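Local coordinates for putative molybdenum carrier protein (Syntrophus aciditrophicus SB, PDB 3IMK) that is of unknown function but, as a circularly permuted YpsA-type member of the SLOG superfamily, may carry molybdenum or bind a nucleotide-like ligand, at residues T77-G83 with C103-D109; G15-R21 with A44-P50. All blocks are in the same frame, centred on the assembly; numbering follows the deposited sequence.

Contact 1 of 2, residues T77-G83 with C103-D109; sequences TLIISHG and CLHIDLD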
loop_
_atom_site.group_PDB
_atom_site.type_symbol
_atom_site.label_atom_id
_atom_site.label_comp_id
_atom_site.label_asym_id
_atom_site.label_seq_id
_atom_site.Cartn_x
_atom_site.Cartn_y
_atom_site.Cartn_z
ATOM N N THR A 77 -5.373 -5.552 -0.782
ATOM C CA THR A 77 -4.079 -5.068 -0.308
ATOM C C THR A 77 -2.941 -5.554 -1.211
ATOM O O THR A 77 -2.774 -6.762 -1.456
ATOM C CB THR A 77 -3.842 -5.519 1.163
ATOM O OG1 THR A 77 -4.812 -4.916 2.039
ATOM C CG2 THR A 77 -2.464 -5.119 1.651
ATOM N N LEU A 78 -2.184 -4.578 -1.688
ATOM C CA LEU A 78 -0.987 -4.793 -2.476
ATOM C C LEU A 78 0.191 -4.599 -1.513
ATOM O O LEU A 78 0.281 -3.527 -0.907
ATOM C CB LEU A 78 -0.897 -3.781 -3.612
ATOM C CG LEU A 78 0.421 -3.702 -4.395
ATOM C CD1 LEU A 78 0.735 -5.049 -5.096
ATOM C CD2 LEU A 78 0.330 -2.590 -5.442
ATOM N N ILE A 79 1.081 -5.591 -1.375
ATOM C CA ILE A 79 2.253 -5.517 -0.483
ATOM C C ILE A 79 3.498 -5.528 -1.389
ATOM O O ILE A 79 3.657 -6.426 -2.192
ATOM C CB ILE A 79 2.338 -6.675 0.550
ATOM C CG1 ILE A 79 0.984 -6.841 1.275
ATOM C CG2 ILE A 79 3.464 -6.359 1.536
ATOM C CD1 ILE A 79 0.887 -8.030 2.234
ATOM N N ILE A 80 4.347 -4.522 -1.266
ATOM C CA ILE A 80 5.540 -4.386 -2.088
ATOM C C ILE A 80 6.783 -4.510 -1.189
ATOM O O ILE A 80 6.886 -3.807 -0.198
ATOM C CB ILE A 80 5.526 -3.023 -2.819
ATOM C CG1 ILE A 80 4.202 -2.803 -3.555
ATOM C CG2 ILE A 80 6.741 -2.954 -3.777
ATOM C CD1 ILE A 80 3.943 -1.338 -4.003
ATOM N N SER A 81 7.754 -5.344 -1.583
ATOM C CA SER A 81 8.985 -5.530 -0.842
ATOM C C SER A 81 10.129 -5.879 -1.769
ATOM O O SER A 81 9.931 -6.143 -2.964
ATOM C CB SER A 81 8.844 -6.675 0.160
ATOM O OG SER A 81 8.820 -7.925 -0.477
ATOM N N HIS A 82 11.308 -5.911 -1.169
ATOM C CA HIS A 82 12.473 -6.622 -1.702
ATOM C C HIS A 82 12.776 -7.758 -0.772
ATOM O O HIS A 82 13.215 -7.526 0.360
ATOM C CB HIS A 82 13.693 -5.705 -1.862
ATOM C CG HIS A 82 13.495 -4.587 -2.839
ATOM N ND1 HIS A 82 13.341 -3.278 -2.433
ATOM C CD2 HIS A 82 13.431 -4.574 -4.195
ATOM C CE1 HIS A 82 13.213 -2.507 -3.501
ATOM N NE2 HIS A 82 13.241 -3.270 -4.586
ATOM N N GLY A 83 12.443 -8.971 -1.194
ATOM C CA GLY A 83 12.641 -10.155 -0.377
ATOM C C GLY A 83 11.373 -10.613 0.350
ATOM O O GLY A 83 10.300 -9.989 0.269
ATOM N N CYS A 103 -5.211 -10.191 -1.764
ATOM C CA CYS A 103 -3.881 -9.768 -1.371
ATOM C C CYS A 103 -2.867 -10.241 -2.431
ATOM O O CYS A 103 -2.896 -11.395 -2.840
ATOM C CB CYS A 103 -3.574 -10.286 0.028
ATOM S SG CYS A 103 -1.956 -9.710 0.688
ATOM N N LEU A 104 -2.040 -9.321 -2.906
ATOM C CA LEU A 104 -0.973 -9.612 -3.815
ATOM C C LEU A 104 0.298 -9.089 -3.238
ATOM O O LEU A 104 0.410 -7.898 -2.981
ATOM C CB LEU A 104 -1.268 -8.965 -5.183
ATOM C CG LEU A 104 -0.188 -9.100 -6.264
ATOM C CD1 LEU A 104 0.133 -10.563 -6.573
ATOM C CD2 LEU A 104 -0.583 -8.351 -7.550
ATOM N N HIS A 105 1.293 -9.942 -3.083
ATOM C CA HIS A 105 2.622 -9.556 -2.679
ATOM C C HIS A 105 3.534 -9.565 -3.917
ATOM O O HIS A 105 3.712 -10.613 -4.522
ATOM C CB HIS A 105 3.205 -10.563 -1.649
ATOM C CG HIS A 105 4.664 -10.335 -1.354
ATOM N ND1 HIS A 105 5.534 -11.341 -0.983
ATOM C CD2 HIS A 105 5.389 -9.182 -1.355
ATOM C CE1 HIS A 105 6.744 -10.823 -0.808
ATOM N NE2 HIS A 105 6.679 -9.517 -1.002
ATOM N N ILE A 106 4.075 -8.390 -4.232
ATOM C CA ILE A 106 5.098 -8.202 -5.256
ATOM C C ILE A 106 6.450 -8.122 -4.558
ATOM O O ILE A 106 6.716 -7.187 -3.809
ATOM C CB ILE A 106 4.836 -6.948 -6.091
ATOM C CG1 ILE A 106 3.544 -7.098 -6.883
ATOM C CG2 ILE A 106 6.018 -6.621 -7.026
ATOM C CD1 ILE A 106 3.491 -8.307 -7.899
ATOM N N ASP A 107 7.334 -9.074 -4.865
ATOM C CA ASP A 107 8.704 -9.112 -4.379
ATOM C C ASP A 107 9.583 -8.624 -5.559
ATOM O O ASP A 107 9.820 -9.346 -6.516
ATOM C CB ASP A 107 9.079 -10.523 -3.923
ATOM C CG ASP A 107 10.498 -10.623 -3.417
ATOM O OD1 ASP A 107 11.310 -9.676 -3.598
ATOM O OD2 ASP A 107 10.832 -11.644 -2.780
ATOM N N LEU A 108 10.044 -7.382 -5.457
ATOM C CA LEU A 108 10.799 -6.739 -6.520
ATOM C C LEU A 108 12.234 -7.211 -6.578
ATOM O O LEU A 108 12.977 -6.722 -7.430
ATOM C CB LEU A 108 10.687 -5.209 -6.405
ATOM C CG LEU A 108 9.329 -4.637 -6.747
ATOM C CD1 LEU A 108 9.307 -3.125 -6.517
ATOM C CD2 LEU A 108 8.868 -4.955 -8.157
ATOM N N ASP A 109 12.607 -8.199 -5.758
ATOM C CA ASP A 109 13.830 -8.977 -6.042
ATOM C C ASP A 109 13.585 -10.171 -6.978
ATOM O O ASP A 109 14.552 -10.772 -7.471
ATOM C CB ASP A 109 14.499 -9.501 -4.767
ATOM C CG ASP A 109 15.220 -8.432 -3.977
ATOM O OD1 ASP A 109 15.395 -7.276 -4.443
ATOM O OD2 ASP A 109 15.646 -8.744 -2.828
#
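Side chains alternate between two faces of the parallel pair formed by strands 77-81 and 103-107. On one face L78 and L104 share the tp rotamer, and L78 CD1 reaches across to I106 CG1 at 3.9 Å, while the mm rotamer of I106 turns its end away from strand 77-81; helices 113-126 and 145-157 cover this side. On the other face, the mt rotamer of I79 places CD1 3.6 Å from C103 SG, and helix 87-98 packs over both residues. That helix is the connection of a beta-alpha-beta unit in the Rossmann-like SLOG sheet, with 103-107 as an edge strand. Five backbone hydrogen bonds hold the register, from L104 N to T77 O (3.0 Å) through L108 N to S81 O (2.8 Å). Farther along, polar side chains take over. With chi1 near t, H105 swings its ring so that NE2 donates to S81 OG (2.7 Å); the p rotamer of S81 lets OG donate to G83 O (2.6 Å). D107, also t, uses OD1 twice: it accepts from D109 N (2.9 Å), an Asx turn, and from G83 N (2.7 Å). H82, m, lays CD2 3.6 Å from L108 CB, its ND1 being hydrogen-bonded to D142.

Contact 2 of 2, residues G15-R21 with A44-P50; sequences GQTGADR and AEGGRVP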
loop_
_atom_site.group_PDB
_atom_site.type_symbol
_atom_site.label_atom_id
_atom_site.label_comp_id
_atom_site.label_asym_id
_atom_site.label_seq_id
_atom_site.Cartn_x
_atom_site.Cartn_y
_atom_site.Cartn_z
ATOM N N GLY A 15 0.521 5.372 6.286
ATOM C CA GLY A 15 1.291 6.614 6.508
ATOM C C GLY A 15 2.761 6.388 6.843
ATOM O O GLY A 15 3.464 7.393 7.018
ATOM N N GLN A 16 3.233 5.163 6.982
ATOM C CA GLN A 16 4.640 4.914 7.372
ATOM C C GLN A 16 5.555 5.465 6.270
ATOM O O GLN A 16 5.159 5.595 5.121
ATOM C CB GLN A 16 4.862 3.402 7.560
ATOM C CG GLN A 16 6.196 2.910 8.069
ATOM C CD GLN A 16 6.572 3.547 9.413
ATOM O OE1 GLN A 16 6.933 4.725 9.454
ATOM N NE2 GLN A 16 6.458 2.786 10.525
ATOM N N THR A 17 6.831 5.673 6.601
ATOM C CA THR A 17 7.806 5.923 5.545
ATOM C C THR A 17 7.910 4.663 4.674
ATOM O O THR A 17 7.432 3.575 4.999
ATOM C CB THR A 17 9.211 6.177 6.155
ATOM O OG1 THR A 17 9.572 5.000 6.857
ATOM C CG2 THR A 17 9.177 7.389 7.124
ATOM N N GLY A 18 8.548 4.811 3.513
ATOM C CA GLY A 18 8.707 3.685 2.620
ATOM C C GLY A 18 7.549 3.450 1.681
ATOM O O GLY A 18 7.055 4.374 1.082
ATOM N N ALA A 19 7.057 2.220 1.620
ATOM C CA ALA A 19 5.962 1.893 0.720
ATOM C C ALA A 19 4.695 2.718 0.988
ATOM O O ALA A 19 4.070 3.227 0.045
ATOM C CB ALA A 19 5.609 0.366 0.821
ATOM N N ASP A 20 4.294 2.831 2.261
ATOM C CA ASP A 20 3.043 3.557 2.566
ATOM C C ASP A 20 3.114 5.001 2.013
ATOM O O ASP A 20 2.103 5.562 1.523
ATOM C CB ASP A 20 2.815 3.674 4.074
ATOM C CG ASP A 20 2.302 2.436 4.773
ATOM O OD1 ASP A 20 2.083 1.388 4.157
ATOM O OD2 ASP A 20 2.119 2.585 6.016
ATOM N N ARG A 21 4.240 5.666 2.250
ATOM C CA ARG A 21 4.397 7.082 1.913
ATOM C C ARG A 21 4.443 7.277 0.398
ATOM O O ARG A 21 3.790 8.195 -0.162
ATOM C CB ARG A 21 5.621 7.663 2.615
ATOM C CG ARG A 21 5.591 9.208 2.698
ATOM C CD ARG A 21 4.525 9.731 3.709
ATOM N NE ARG A 21 4.718 9.283 5.091
ATOM C CZ ARG A 21 5.553 9.838 5.960
ATOM N NH1 ARG A 21 6.280 10.887 5.617
ATOM N NH2 ARG A 21 5.667 9.347 7.191
ATOM N N ALA A 44 4.929 7.720 13.125
ATOM C CA ALA A 44 5.634 7.054 12.041
ATOM C C ALA A 44 7.131 7.156 12.320
ATOM O O ALA A 44 7.588 7.990 13.114
ATOM C CB ALA A 44 5.281 7.692 10.690
ATOM N N GLU A 45 7.896 6.318 11.656
ATOM C CA GLU A 45 9.340 6.511 11.600
ATOM C C GLU A 45 9.623 7.881 10.988
ATOM O O GLU A 45 8.963 8.260 10.005
ATOM C CB GLU A 45 9.956 5.440 10.722
ATOM C CG GLU A 45 11.436 5.598 10.534
ATOM C CD GLU A 45 12.004 4.529 9.623
ATOM O OE1 GLU A 45 11.742 4.580 8.416
ATOM O OE2 GLU A 45 12.740 3.666 10.139
ATOM N N GLY A 46 10.544 8.636 11.589
ATOM C CA GLY A 46 10.832 9.992 11.063
ATOM C C GLY A 46 9.887 11.094 11.506
ATOM O O GLY A 46 10.048 12.254 11.079
ATOM N N GLY A 47 8.963 10.818 12.413
ATOM C CA GLY A 47 8.113 11.796 13.043
ATOM C C GLY A 47 6.687 11.825 12.538
ATOM O O GLY A 47 6.311 11.082 11.634
ATOM N N ARG A 48 5.893 12.659 13.178
ATOM C CA ARG A 48 4.471 12.862 12.917
ATOM C C ARG A 48 4.232 12.931 11.384
ATOM O O ARG A 48 4.887 13.697 10.688
ATOM C CB ARG A 48 4.036 14.168 13.600
ATOM C CG ARG A 48 2.551 14.444 13.585
ATOM C CD ARG A 48 2.228 15.746 14.297
ATOM N NE ARG A 48 0.827 16.123 14.148
ATOM C CZ ARG A 48 -0.158 15.694 14.926
ATOM N NH1 ARG A 48 0.091 14.864 15.932
ATOM N NH2 ARG A 48 -1.408 16.113 14.714
ATOM N N VAL A 49 3.315 12.137 10.860
ATOM C CA VAL A 49 3.045 12.189 9.414
ATOM C C VAL A 49 2.629 13.634 9.089
ATOM O O VAL A 49 1.718 14.170 9.722
ATOM C CB VAL A 49 1.913 11.203 8.976
ATOM C CG1 VAL A 49 1.645 11.354 7.473
ATOM C CG2 VAL A 49 2.238 9.723 9.330
ATOM N N PRO A 50 3.292 14.271 8.100
ATOM C CA PRO A 50 3.013 15.688 7.833
ATOM C C PRO A 50 1.525 15.991 7.643
ATOM O O PRO A 50 0.780 15.186 7.098
ATOM C CB PRO A 50 3.823 15.977 6.579
ATOM C CG PRO A 50 4.990 15.071 6.701
ATOM C CD PRO A 50 4.424 13.788 7.310
HETATM O O HOH W 1 7.396 10.255 9.214
#
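A44 opens the segment by directing CB at the other, 3.6 Å from Q16 OE1 and 3.9 Å from R21 NH2. At E45 the backbone N donates to Q16 OE1 (2.9 Å), an oxygen that also accepts from T17 N (3.0 Å), so one amide group joins the two backbones. The extended E45 side chain receives T17 OG1 at OE1 (2.7 Å), and its OE2 forms a salt bridge with R138. A type II turn runs from A44 to G47, with G46 at its third position; it faces the glycine-rich loop after the first strand, 10-12, of this Rossmann-like fold, where G18 N-caps helix 19-29. G47 O and E45 O both accept from a water that R21 NH2 reaches at 2.8 Å. V49 then returns to the contact: CG2 lies 3.5 Å from G15 O, and CG1 sits over a face of the R21 guanidinium, whose NE and NH2 donate to G15 O (3.0 and 2.9 Å). P50 CD ends the segment 3.8 Å from R21 NH1.

In the fold
Both contacts belong to one alpha/beta domain built on a parallel sheet: contact 1 pairs its strands 76-81 and 103-107, whereas contact 2 packs the loop after strand 10-12 against the one after strand 34-38. Their centres are 18 Å apart and their nearest atoms about 4 Å, without touching. The segment after strand 131-135 bonds to both: A139 and G140 to T17 and E45, D142 to H82. Small molecules, probably from the crystallisation liquor, sit nearby: glycerol on D107 N and on D20 OD1, and MES on G18 N, consistent with a pocket at the C-terminal ends of the strands, where Rossmann-like folds bind ligands. PG6 sits at W37, M58, P59, K69, L72 and D73, residues of neither contact.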